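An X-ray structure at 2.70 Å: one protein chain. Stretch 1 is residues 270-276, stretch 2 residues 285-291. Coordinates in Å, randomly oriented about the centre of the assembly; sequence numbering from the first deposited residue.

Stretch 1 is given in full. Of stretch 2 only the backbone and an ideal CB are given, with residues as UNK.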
ATOM      1  N   ALA A 270      25.813 -15.785  -0.362  1.00116.13           N
ATOM      2  CA  ALA A 270      24.435 -16.227  -0.633  1.00114.28           C
ATOM      3  C   ALA A 270      24.416 -17.581  -1.359  1.00116.67           C
ATOM      4  O   ALA A 270      23.574 -18.431  -1.056  1.00115.73           O
ATOM      5  CB  ALA A 270      23.703 -15.183  -1.462  1.00114.06           C
ATOM      6  N   ALA A 271      25.368 -17.790  -2.300  1.00112.82           N
ATOM      7  CA  ALA A 271      25.469 -19.038  -3.065  1.00112.68           C
ATOM      8  C   ALA A 271      25.878 -20.221  -2.163  1.00116.08           C
ATOM      9  O   ALA A 271      25.444 -21.351  -2.401  1.00115.69           O
ATOM     10  CB  ALA A 271      26.471 -18.875  -4.196  1.00114.07           C
ATOM     11  N   LEU A 272      26.714 -19.953  -1.122  1.00112.24           N
ATOM     12  CA  LEU A 272      27.171 -20.993  -0.187  1.00112.61           C
ATOM     13  C   LEU A 272      26.008 -21.467   0.716  1.00116.09           C
ATOM     14  O   LEU A 272      25.852 -22.673   0.931  1.00116.42           O
ATOM     15  CB  LEU A 272      28.349 -20.465   0.676  1.00113.12           C
ATOM     16  CG  LEU A 272      29.071 -21.511   1.566  1.00118.71           C
ATOM     17  CD1 LEU A 272      30.518 -21.155   1.754  1.00119.61           C
ATOM     18  CD2 LEU A 272      28.379 -21.668   2.919  1.00120.69           C
ATOM     19  N   ILE A 273      25.195 -20.511   1.240  1.00111.30           N
ATOM     20  CA  ILE A 273      24.052 -20.824   2.116  1.00110.44           C
ATOM     21  C   ILE A 273      23.042 -21.728   1.366  1.00112.46           C
ATOM     22  O   ILE A 273      22.570 -22.722   1.929  1.00112.24           O
ATOM     23  CB  ILE A 273      23.374 -19.513   2.630  1.00112.59           C
ATOM     24  CG1 ILE A 273      24.396 -18.621   3.394  1.00113.69           C
ATOM     25  CG2 ILE A 273      22.144 -19.833   3.509  1.00113.03           C
ATOM     26  CD1 ILE A 273      23.880 -17.174   3.743  1.00121.09           C
ATOM     27  N   ARG A 274      22.760 -21.409   0.079  1.00107.63           N
ATOM     28  CA  ARG A 274      21.849 -22.211  -0.748  1.00106.99           C
ATOM     29  C   ARG A 274      22.462 -23.589  -1.074  1.00111.73           C
ATOM     30  O   ARG A 274      21.727 -24.572  -1.217  1.00111.42           O
ATOM     31  CB  ARG A 274      21.491 -21.468  -2.049  1.00106.09           C
ATOM     32  CG  ARG A 274      20.593 -20.247  -1.839  1.00114.38           C
ATOM     33  CD  ARG A 274      20.089 -19.677  -3.162  1.00123.68           C
ATOM     34  NE  ARG A 274      21.177 -19.126  -3.976  1.00133.10           N
ATOM     35  CZ  ARG A 274      21.539 -17.846  -3.958  1.00147.21           C
ATOM     36  NH1 ARG A 274      20.894 -16.977  -3.187  1.00134.56           N
ATOM     37  NH2 ARG A 274      22.540 -17.424  -4.719  1.00132.80           N
ATOM     38  N   ALA A 275      23.815 -23.658  -1.181  1.00108.72           N
ATOM     39  CA  ALA A 275      24.519 -24.909  -1.491  1.00109.40           C
ATOM     40  C   ALA A 275      24.451 -25.901  -0.315  1.00112.64           C
ATOM     41  O   ALA A 275      24.319 -27.105  -0.541  1.00113.36           O
ATOM     42  CB  ALA A 275      25.967 -24.621  -1.846  1.00110.76           C
ATOM     43  N   ILE A 276      24.530 -25.392   0.947  1.00107.93           N
ATOM     44  CA  ILE A 276      24.448 -26.244   2.151  1.00108.42           C
ATOM     45  C   ILE A 276      23.031 -26.860   2.273  1.00110.92           C
ATOM     46  O   ILE A 276      22.893 -28.086   2.338  1.00111.68           O
ATOM     47  CB  ILE A 276      24.826 -25.435   3.446  1.00111.44           C
ATOM     48  CG1 ILE A 276      26.299 -24.917   3.393  1.00112.19           C
ATOM     49  CG2 ILE A 276      24.569 -26.280   4.726  1.00113.22           C
ATOM     50  CD1 ILE A 276      27.395 -26.006   3.656  1.00122.22           C
ATOM     51  N   UNK A 285      32.680 -30.726  -0.992  1.00 95.09           N
ATOM     52  CA  UNK A 285      31.265 -30.782  -1.393  1.00 93.85           C
ATOM     53  C   UNK A 285      30.779 -29.401  -1.819  1.00 95.84           C
ATOM     54  O   UNK A 285      30.034 -29.283  -2.793  1.00 94.32           O
ATOM     55  CB  UNK A 285      30.399 -31.316  -0.251  1.00 93.85           C
ATOM     56  N   UNK A 286      31.230 -28.347  -1.106  1.00 92.31           N
ATOM     57  CA  UNK A 286      30.909 -26.962  -1.455  1.00 90.74           C
ATOM     58  C   UNK A 286      31.695 -26.524  -2.689  1.00 94.92           C
ATOM     59  O   UNK A 286      31.133 -25.891  -3.588  1.00 93.30           O
ATOM     60  CB  UNK A 286      31.206 -26.029  -0.279  1.00 90.74           C
ATOM     61  N   UNK A 287      32.989 -26.913  -2.760  1.00 92.79           N
ATOM     62  CA  UNK A 287      33.859 -26.615  -3.900  1.00 92.90           C
ATOM     63  C   UNK A 287      33.208 -27.093  -5.231  1.00 98.27           C
ATOM     64  O   UNK A 287      33.144 -26.327  -6.196  1.00 97.75           O
ATOM     65  CB  UNK A 287      35.223 -27.280  -3.703  1.00 92.90           C
ATOM     66  N   UNK A 288      32.676 -28.344  -5.244  1.00 95.86           N
ATOM     67  CA  UNK A 288      32.021 -28.926  -6.424  1.00 96.01           C
ATOM     68  C   UNK A 288      30.690 -28.213  -6.743  1.00 99.75           C
ATOM     69  O   UNK A 288      30.391 -27.968  -7.916  1.00 99.40           O
ATOM     70  CB  UNK A 288      31.773 -30.419  -6.201  1.00 96.01           C
ATOM     71  N   UNK A 289      29.881 -27.917  -5.701  1.00 95.88           N
ATOM     72  CA  UNK A 289      28.564 -27.295  -5.868  1.00 94.40           C
ATOM     73  C   UNK A 289      28.676 -25.845  -6.379  1.00 98.36           C
ATOM     74  O   UNK A 289      27.883 -25.430  -7.225  1.00 96.99           O
ATOM     75  CB  UNK A 289      27.804 -27.322  -4.541  1.00 94.40           C
ATOM     76  N   UNK A 290      29.658 -25.080  -5.861  1.00 96.40           N
ATOM     77  CA  UNK A 290      29.825 -23.662  -6.222  1.00 95.91           C
ATOM     78  C   UNK A 290      30.593 -23.492  -7.570  1.00 99.89           C
ATOM     79  O   UNK A 290      30.657 -22.382  -8.108  1.00 98.98           O
ATOM     80  CB  UNK A 290      30.569 -22.932  -5.102  1.00 95.91           C
ATOM     81  N   UNK A 291      31.134 -24.593  -8.096  1.00 97.00           N
ATOM     82  CA  UNK A 291      31.884 -24.579  -9.350  1.00 97.64           C
ATOM     83  C   UNK A 291      33.209 -23.854  -9.245  1.00101.31           C
ATOM     84  O   UNK A 291      33.654 -23.218 -10.205  1.00100.52           O
ATOM     85  CB  UNK A 291      31.042 -23.933 -10.452  1.00 97.64           C
TER

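Two helical segments of one chain meet here, their axes 10.0 Å apart at closest approach and at 113° to each other. The side of stretch 1 that faces the contact carries Ala271, Leu272, Ala275 and Ile276. It is apolar apart from backbone atoms, and its two alanines keep it low. No hydrogen bond joins the stretches, so what suits stretch 2 depends mainly on shape and reach.

Position 285 lies on the helix with nothing of stretch 1 within 5.5 Å of its ideal CB. Stretch 1 sets little limit here, and many side chains would suit, polar ones included. The deposited residue is Asp285. It makes no contact with stretch 1, and its OD2 is hydrogen-bonded elsewhere in the structure.

Position 286 is more telling. Its CA-to-CB bond points sideways, yet the ideal CB lies 5.3 Å from Leu272 CD1 and 5.5 Å from Ile276 CD1. That gap is too wide for an alanine to close. The surroundings are aliphatic and offer no charge to pair with. Leucine, isoleucine or methionine would suit. The residue is Leu286, with chi1 m and chi2 t. The end of its side chain comes nearer than its CB does. Leu286 CD2 lies 3.5 Å from Ile276 CD1, 3.8 Å from Ala275 CB and 4.1 Å from Leu272 CG. One methyl thus touches three residues, and Leu286 has the largest area of stretch 2 covered by stretch 1, 73 Å².

Positions 287 and 288 are out of reach of stretch 1. Their helical backbone angles admit most residues, and the contact gives no preference. Position 287 holds Met287, present as selenomethionine. Position 288 holds Gln288, which touches a crystal neighbour.

Position 289 points toward stretch 1. Its ideal CB is 4.2 Å from Ala275 CB, and the CA atoms of 289 and Ala275 are 6.4 Å apart. A small side chain fits this close approach well; alanine or serine would do. A longer one might also be placed if it turned aside. The residue is Ala289. Its CB meets Ala275 CB at 4.2 Å, a simple contact of two methyl groups.

Position 290 has no atom of stretch 1 within 5.5 Å of its ideal CB, and its bond points sideways. Ala271 nevertheless lies across from it, with CA atoms 7.1 Å apart. A longer apolar chain could cover the alanine surface; leucine or methionine would suit. The residue is Leu290, chi1 m and chi2 t. Its CD2 reaches 3.8 Å from Ala271 CB and 4.2 Å from Ala275 CB. Leu290 CD2 also packs on backbone, 3.5 Å from Ala271 O and 3.9 Å from Leu272 N.

Position 291 leaves helical angles with phi 69° and psi 34°. Positive phi favours glycine, though asparagine can also adopt it. Stretch 1 is out of reach. The residue is Gly291, whose N makes a weak hydrogen bond to Gln288 O at 3.5 Å.

Stretch 2 (285-291) DLMQALG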
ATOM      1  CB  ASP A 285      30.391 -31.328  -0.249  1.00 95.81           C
ATOM      2  CG  ASP A 285      30.634 -32.793   0.079  1.00106.06           C
ATOM      3  OD1 ASP A 285      31.020 -33.555  -0.844  1.00106.97           O
ATOM      4  OD2 ASP A 285      30.336 -33.199   1.215  1.00112.32           O
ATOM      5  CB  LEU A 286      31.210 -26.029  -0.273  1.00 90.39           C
ATOM      6  CG  LEU A 286      30.222 -26.089   0.882  1.00 94.78           C
ATOM      7  CD1 LEU A 286      30.775 -25.375   2.108  1.00 95.11           C
ATOM      8  CD2 LEU A 286      28.871 -25.501   0.478  1.00 95.63           C
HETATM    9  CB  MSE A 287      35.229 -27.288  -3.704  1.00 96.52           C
HETATM   10  CG  MSE A 287      36.347 -26.618  -4.465  1.00103.65           C
HETATM   11 SE   MSE A 287      37.357 -25.323  -3.378  0.75111.04          SE
HETATM   12  CE  MSE A 287      38.463 -24.651  -4.742  1.00108.45           C
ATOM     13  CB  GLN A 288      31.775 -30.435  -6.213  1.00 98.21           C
ATOM     14  CG  GLN A 288      30.841 -31.051  -7.257  1.00102.77           C
ATOM     15  CD  GLN A 288      31.370 -32.338  -7.819  1.00112.57           C
ATOM     16  OE1 GLN A 288      32.172 -33.043  -7.197  1.00105.67           O
ATOM     17  NE2 GLN A 288      30.902 -32.693  -8.999  1.00105.68           N
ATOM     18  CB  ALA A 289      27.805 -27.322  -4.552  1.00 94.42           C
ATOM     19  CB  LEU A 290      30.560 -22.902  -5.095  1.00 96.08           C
ATOM     20  CG  LEU A 290      29.832 -22.850  -3.733  1.00100.57           C
ATOM     21  CD1 LEU A 290      30.754 -22.341  -2.637  1.00101.21           C
ATOM     22  CD2 LEU A 290      28.571 -22.008  -3.815  1.00101.72           C
TER
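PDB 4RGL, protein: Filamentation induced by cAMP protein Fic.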